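Anaphase-promoting complex subunit cut9 (Schizosaccharomyces pombe, PDB 2XPI) serves as a TPR-repeat subunit of the anaphase-promoting complex, the E3 ubiquitin ligase that controls progression through mitosis and G1, forming homodimers and binding hcn1. Local coordinates at residues D490-L502 with T518-K530. Residues are numbered along the deposited sequence; the frame is centred on the assembly and turned at random.
Sequences DMQTAINHFQNAL and TWANLGHAYRKLK
Helix 491-502 runs nearly antiparallel to helix 518-528, their axes 157° apart and 9.1 Å at closest approach, in a register that sets the CA of Met491 opposite that of Ala525 and the CA of Phe498 opposite that of Leu522. Phe498 enters helix 518-528 as a knob among Thr518, Asn521, Leu522 and Ala525. Its CG stands anti to the carbonyl carbon (chi1 -60°), which carries the ring across so that Asn521 CB lies over one face in a CH-pi contact, 3.7 Å from the centroid. Ala525 CB meets the ring's edge. Leu522 returns the interlock, seated among Ile495, Phe498, Gln499 and Leu502, its CD1 3.8 Å from Phe498 CB. With an alanine at Phe498 the ring would be lost from its hole, which would probably open a gap between the helices and leave Asn521 CB without the aromatic face it packs on.

These helices belong to consecutive tetratricopeptide repeats, 12 and 13, and their interlocking side chains join one repeat to the next in the superhelix. Repeats 8 and 10-13 bind hcn1; consistent with this, the amide of Asn521 hydrogen-bonds through both OD1 and ND2 to the backbone of a chain of another protein, while its CB covers the Phe498 ring.

At the Leu502 end, Leu502 CG rests over a face of the Trp519 six-membered ring, 4.1 Å from its centroid, while its CD1 meets Thr518 CG2 tip to tip at 3.5 Å. Ile495 CG1 packs on Ala525 CB at 3.5 Å, and its CD1 reaches between Tyr526 and Leu529. Tyr526 OH donates to Gln499 OE1 over 3.0 Å, with the donor 24° out of the plane of the carbonyl. Met491, bent at chi2, lays CE against Lys528 CG at 3.5 Å, and Phe486 of helix 475-487 touches both side chains.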
loop_
_atom_site.group_PDB
_atom_site.type_symbol
_atom_site.label_atom_id
_atom_site.label_comp_id
_atom_site.label_asym_id
_atom_site.label_seq_id
_atom_site.Cartn_x
_atom_site.Cartn_y
_atom_site.Cartn_z
ATOM N N ASP A 490 48.257 34.768 20.817
ATOM C CA ASP A 490 48.850 33.747 21.656
ATOM C C ASP A 490 49.539 32.713 20.785
ATOM O O ASP A 490 49.043 31.594 20.611
ATOM C CB ASP A 490 47.773 33.086 22.507
ATOM C CG ASP A 490 48.356 32.233 23.618
ATOM O OD1 ASP A 490 47.561 31.685 24.418
ATOM O OD2 ASP A 490 49.606 32.119 23.692
ATOM N N MET A 491 50.677 33.098 20.224
ATOM C CA MET A 491 51.378 32.231 19.306
ATOM C C MET A 491 51.765 30.920 19.976
ATOM O O MET A 491 51.653 29.844 19.377
ATOM C CB MET A 491 52.587 32.950 18.727
ATOM C CG MET A 491 52.187 34.150 17.904
ATOM S SD MET A 491 50.904 33.677 16.734
ATOM C CE MET A 491 50.177 35.263 16.301
ATOM N N GLN A 492 52.199 31.004 21.227
ATOM C CA GLN A 492 52.635 29.813 21.938
ATOM C C GLN A 492 51.533 28.764 21.977
ATOM O O GLN A 492 51.744 27.618 21.561
ATOM C CB GLN A 492 53.108 30.147 23.346
ATOM C CG GLN A 492 53.505 28.921 24.147
ATOM C CD GLN A 492 54.614 28.106 23.487
ATOM O OE1 GLN A 492 55.000 28.360 22.343
ATOM N NE2 GLN A 492 55.137 27.122 24.217
ATOM N N THR A 493 50.359 29.161 22.460
ATOM C CA THR A 493 49.197 28.274 22.479
ATOM C C THR A 493 48.830 27.769 21.066
ATOM O O THR A 493 48.647 26.566 20.851
ATOM C CB THR A 493 47.990 28.949 23.160
ATOM O OG1 THR A 493 48.348 29.301 24.508
ATOM C CG2 THR A 493 46.769 28.021 23.173
ATOM N N ALA A 494 48.749 28.679 20.099
ATOM C CA ALA A 494 48.573 28.265 18.709
ATOM C C ALA A 494 49.537 27.146 18.304
ATOM O O ALA A 494 49.114 26.165 17.725
ATOM C CB ALA A 494 48.694 29.448 17.762
ATOM N N ILE A 495 50.828 27.282 18.603
ATOM C CA ILE A 495 51.800 26.258 18.215
ATOM C C ILE A 495 51.481 24.928 18.884
ATOM O O ILE A 495 51.556 23.870 18.252
ATOM C CB ILE A 495 53.238 26.676 18.573
ATOM C CG1 ILE A 495 53.806 27.591 17.488
ATOM C CG2 ILE A 495 54.134 25.458 18.768
ATOM C CD1 ILE A 495 54.822 28.578 18.012
ATOM N N ASN A 496 51.119 24.984 20.163
ATOM C CA ASN A 496 50.790 23.766 20.900
ATOM C C ASN A 496 49.590 23.055 20.284
ATOM O O ASN A 496 49.580 21.834 20.125
ATOM C CB ASN A 496 50.532 24.076 22.376
ATOM C CG ASN A 496 51.735 24.720 23.060
ATOM O OD1 ASN A 496 51.576 25.468 24.025
ATOM N ND2 ASN A 496 52.942 24.432 22.567
ATOM N N HIS A 497 48.576 23.833 19.925
ATOM C CA HIS A 497 47.388 23.273 19.318
ATOM C C HIS A 497 47.678 22.668 17.953
ATOM O O HIS A 497 47.319 21.520 17.702
ATOM C CB HIS A 497 46.278 24.314 19.251
ATOM C CG HIS A 497 45.544 24.474 20.543
ATOM N ND1 HIS A 497 45.032 25.681 20.969
ATOM C CD2 HIS A 497 45.236 23.574 21.508
ATOM C CE1 HIS A 497 44.437 25.516 22.138
ATOM N NE2 HIS A 497 44.543 24.246 22.485
ATOM N N PHE A 498 48.333 23.420 17.076
ATOM C CA PHE A 498 48.760 22.867 15.792
ATOM C C PHE A 498 49.613 21.610 15.912
ATOM O O PHE A 498 49.415 20.651 15.160
ATOM C CB PHE A 498 49.503 23.906 14.974
ATOM C CG PHE A 498 48.684 25.105 14.667
ATOM C CD1 PHE A 498 47.354 24.968 14.322
ATOM C CD2 PHE A 498 49.228 26.367 14.736
ATOM C CE1 PHE A 498 46.598 26.059 14.038
ATOM C CE2 PHE A 498 48.471 27.460 14.453
ATOM C CZ PHE A 498 47.154 27.309 14.105
ATOM N N GLN A 499 50.565 21.608 16.840
ATOM C CA GLN A 499 51.433 20.445 17.006
ATOM C C GLN A 499 50.639 19.218 17.438
ATOM O O GLN A 499 50.996 18.088 17.115
ATOM C CB GLN A 499 52.571 20.731 17.989
ATOM C CG GLN A 499 53.773 21.401 17.361
ATOM C CD GLN A 499 54.749 21.967 18.395
ATOM O OE1 GLN A 499 55.852 22.407 18.044
ATOM N NE2 GLN A 499 54.346 21.962 19.671
ATOM N N ASN A 500 49.550 19.441 18.164
ATOM C CA ASN A 500 48.730 18.333 18.627
ATOM C C ASN A 500 47.741 17.818 17.599
ATOM O O ASN A 500 47.415 16.635 17.600
ATOM C CB ASN A 500 48.039 18.677 19.936
ATOM C CG ASN A 500 48.662 17.960 21.098
ATOM O OD1 ASN A 500 49.592 18.460 21.729
ATOM N ND2 ASN A 500 48.185 16.751 21.363
ATOM N N ALA A 501 47.262 18.700 16.729
ATOM C CA ALA A 501 46.480 18.264 15.583
ATOM C C ALA A 501 47.337 17.285 14.793
ATOM O O ALA A 501 46.931 16.157 14.549
ATOM C CB ALA A 501 46.100 19.448 14.711
ATOM N N LEU A 502 48.537 17.732 14.410
ATOM C CA LEU A 502 49.504 16.910 13.675
ATOM C C LEU A 502 49.788 15.566 14.335
ATOM O O LEU A 502 49.810 14.533 13.660
ATOM C CB LEU A 502 50.813 17.666 13.480
ATOM C CG LEU A 502 50.887 18.605 12.271
ATOM C CD1 LEU A 502 49.602 18.570 11.421
ATOM C CD2 LEU A 502 51.261 20.035 12.694
ATOM N N THR A 518 47.207 22.956 8.221
ATOM C CA THR A 518 47.701 22.923 9.595
ATOM C C THR A 518 49.221 23.127 9.660
ATOM O O THR A 518 49.707 23.910 10.471
ATOM C CB THR A 518 47.282 21.628 10.315
ATOM O OG1 THR A 518 45.861 21.587 10.374
ATOM C CG2 THR A 518 47.819 21.576 11.726
ATOM N N TRP A 519 49.958 22.437 8.793
ATOM C CA TRP A 519 51.405 22.596 8.711
ATOM C C TRP A 519 51.761 24.045 8.427
ATOM O O TRP A 519 52.577 24.644 9.119
ATOM C CB TRP A 519 51.974 21.713 7.609
ATOM C CG TRP A 519 52.243 20.320 8.041
ATOM C CD1 TRP A 519 51.563 19.199 7.663
ATOM C CD2 TRP A 519 53.260 19.889 8.957
ATOM N NE1 TRP A 519 52.105 18.093 8.277
ATOM C CE2 TRP A 519 53.152 18.489 9.069
ATOM C CE3 TRP A 519 54.260 20.550 9.682
ATOM C CZ2 TRP A 519 54.000 17.734 9.888
ATOM C CZ3 TRP A 519 55.114 19.794 10.491
ATOM C CH2 TRP A 519 54.971 18.401 10.587
ATOM N N ALA A 520 51.140 24.612 7.398
ATOM C CA ALA A 520 51.374 26.009 7.084
ATOM C C ALA A 520 50.929 26.852 8.268
ATOM O O ALA A 520 51.613 27.799 8.622
ATOM C CB ALA A 520 50.659 26.414 5.822
ATOM N N ASN A 521 49.809 26.502 8.901
ATOM C CA ASN A 521 49.405 27.212 10.115
ATOM C C ASN A 521 50.520 27.240 11.165
ATOM O O ASN A 521 50.855 28.287 11.709
ATOM C CB ASN A 521 48.131 26.616 10.736
ATOM C CG ASN A 521 46.879 26.933 9.935
ATOM O OD1 ASN A 521 46.905 27.739 9.004
ATOM N ND2 ASN A 521 45.769 26.297 10.299
ATOM N N LEU A 522 51.083 26.082 11.457
ATOM C CA LEU A 522 52.161 25.988 12.423
ATOM C C LEU A 522 53.321 26.865 11.963
ATOM O O LEU A 522 53.960 27.539 12.769
ATOM C CB LEU A 522 52.611 24.542 12.525
ATOM C CG LEU A 522 53.733 24.205 13.485
ATOM C CD1 LEU A 522 53.255 24.335 14.918
ATOM C CD2 LEU A 522 54.209 22.786 13.183
ATOM N N GLY A 523 53.584 26.865 10.657
ATOM C CA GLY A 523 54.587 27.745 10.082
ATOM C C GLY A 523 54.325 29.229 10.286
ATOM O O GLY A 523 55.263 30.005 10.450
ATOM N N HIS A 524 53.053 29.631 10.263
ATOM C CA HIS A 524 52.660 31.028 10.473
ATOM C C HIS A 524 52.790 31.439 11.939
ATOM O O HIS A 524 53.127 32.575 12.243
ATOM C CB HIS A 524 51.229 31.281 9.993
ATOM C CG HIS A 524 51.122 31.578 8.532
ATOM N ND1 HIS A 524 50.515 30.722 7.639
ATOM C CD2 HIS A 524 51.555 32.630 7.803
ATOM C CE1 HIS A 524 50.573 31.235 6.426
ATOM N NE2 HIS A 524 51.195 32.398 6.498
ATOM N N ALA A 525 52.508 30.515 12.849
ATOM C CA ALA A 525 52.735 30.770 14.261
ATOM C C ALA A 525 54.222 31.003 14.506
ATOM O O ALA A 525 54.602 31.860 15.284
ATOM C CB ALA A 525 52.229 29.607 15.102
ATOM N N TYR A 526 55.062 30.244 13.818
ATOM C CA TYR A 526 56.507 30.316 13.997
ATOM C C TYR A 526 57.119 31.613 13.480
ATOM O O TYR A 526 58.031 32.148 14.106
ATOM C CB TYR A 526 57.196 29.141 13.307
ATOM C CG TYR A 526 57.178 27.811 14.043
ATOM C CD1 TYR A 526 57.164 26.613 13.330
ATOM C CD2 TYR A 526 57.211 27.744 15.435
ATOM C CE1 TYR A 526 57.169 25.391 13.968
ATOM C CE2 TYR A 526 57.224 26.511 16.093
ATOM C CZ TYR A 526 57.197 25.335 15.343
ATOM O OH TYR A 526 57.190 24.090 15.952
ATOM N N ARG A 527 56.663 32.120 12.336
ATOM C CA ARG A 527 57.227 33.384 11.867
ATOM C C ARG A 527 56.823 34.519 12.792
ATOM O O ARG A 527 57.542 35.505 12.927
ATOM C CB ARG A 527 56.841 33.707 10.428
ATOM C CG ARG A 527 55.394 33.495 10.126
ATOM C CD ARG A 527 55.074 33.962 8.720
ATOM N NE ARG A 527 54.773 35.386 8.699
ATOM C CZ ARG A 527 53.567 35.892 8.945
ATOM N NH1 ARG A 527 52.545 35.085 9.232
ATOM N NH2 ARG A 527 53.386 37.209 8.912
ATOM N N LYS A 528 55.664 34.374 13.429
ATOM C CA LYS A 528 55.196 35.359 14.395
ATOM C C LYS A 528 56.136 35.412 15.584
ATOM O O LYS A 528 56.453 36.484 16.072
ATOM C CB LYS A 528 53.796 35.014 14.873
ATOM C CG LYS A 528 52.712 35.350 13.879
ATOM C CD LYS A 528 52.411 36.836 13.874
ATOM C CE LYS A 528 52.279 37.300 12.455
ATOM N NZ LYS A 528 53.429 36.727 11.676
ATOM N N LEU A 529 56.567 34.249 16.056
ATOM C CA LEU A 529 57.546 34.187 17.122
ATOM C C LEU A 529 58.949 34.366 16.568
ATOM O O LEU A 529 59.927 34.137 17.270
ATOM C CB LEU A 529 57.460 32.862 17.861
ATOM C CG LEU A 529 56.262 32.674 18.778
ATOM C CD1 LEU A 529 56.381 31.354 19.509
ATOM C CD2 LEU A 529 56.186 33.820 19.758
ATOM N N LYS A 530 59.047 34.770 15.304
ATOM C CA LYS A 530 60.345 35.006 14.655
ATOM C C LYS A 530 61.260 33.806 14.776
ATOM O O LYS A 530 62.468 33.963 14.907
ATOM C CB LYS A 530 61.046 36.235 15.241
ATOM C CG LYS A 530 60.224 37.509 15.145
ATOM C CD LYS A 530 60.951 38.705 15.743
ATOM C CE LYS A 530 60.344 39.992 15.214
ATOM N NZ LYS A 530 60.233 39.961 13.719
#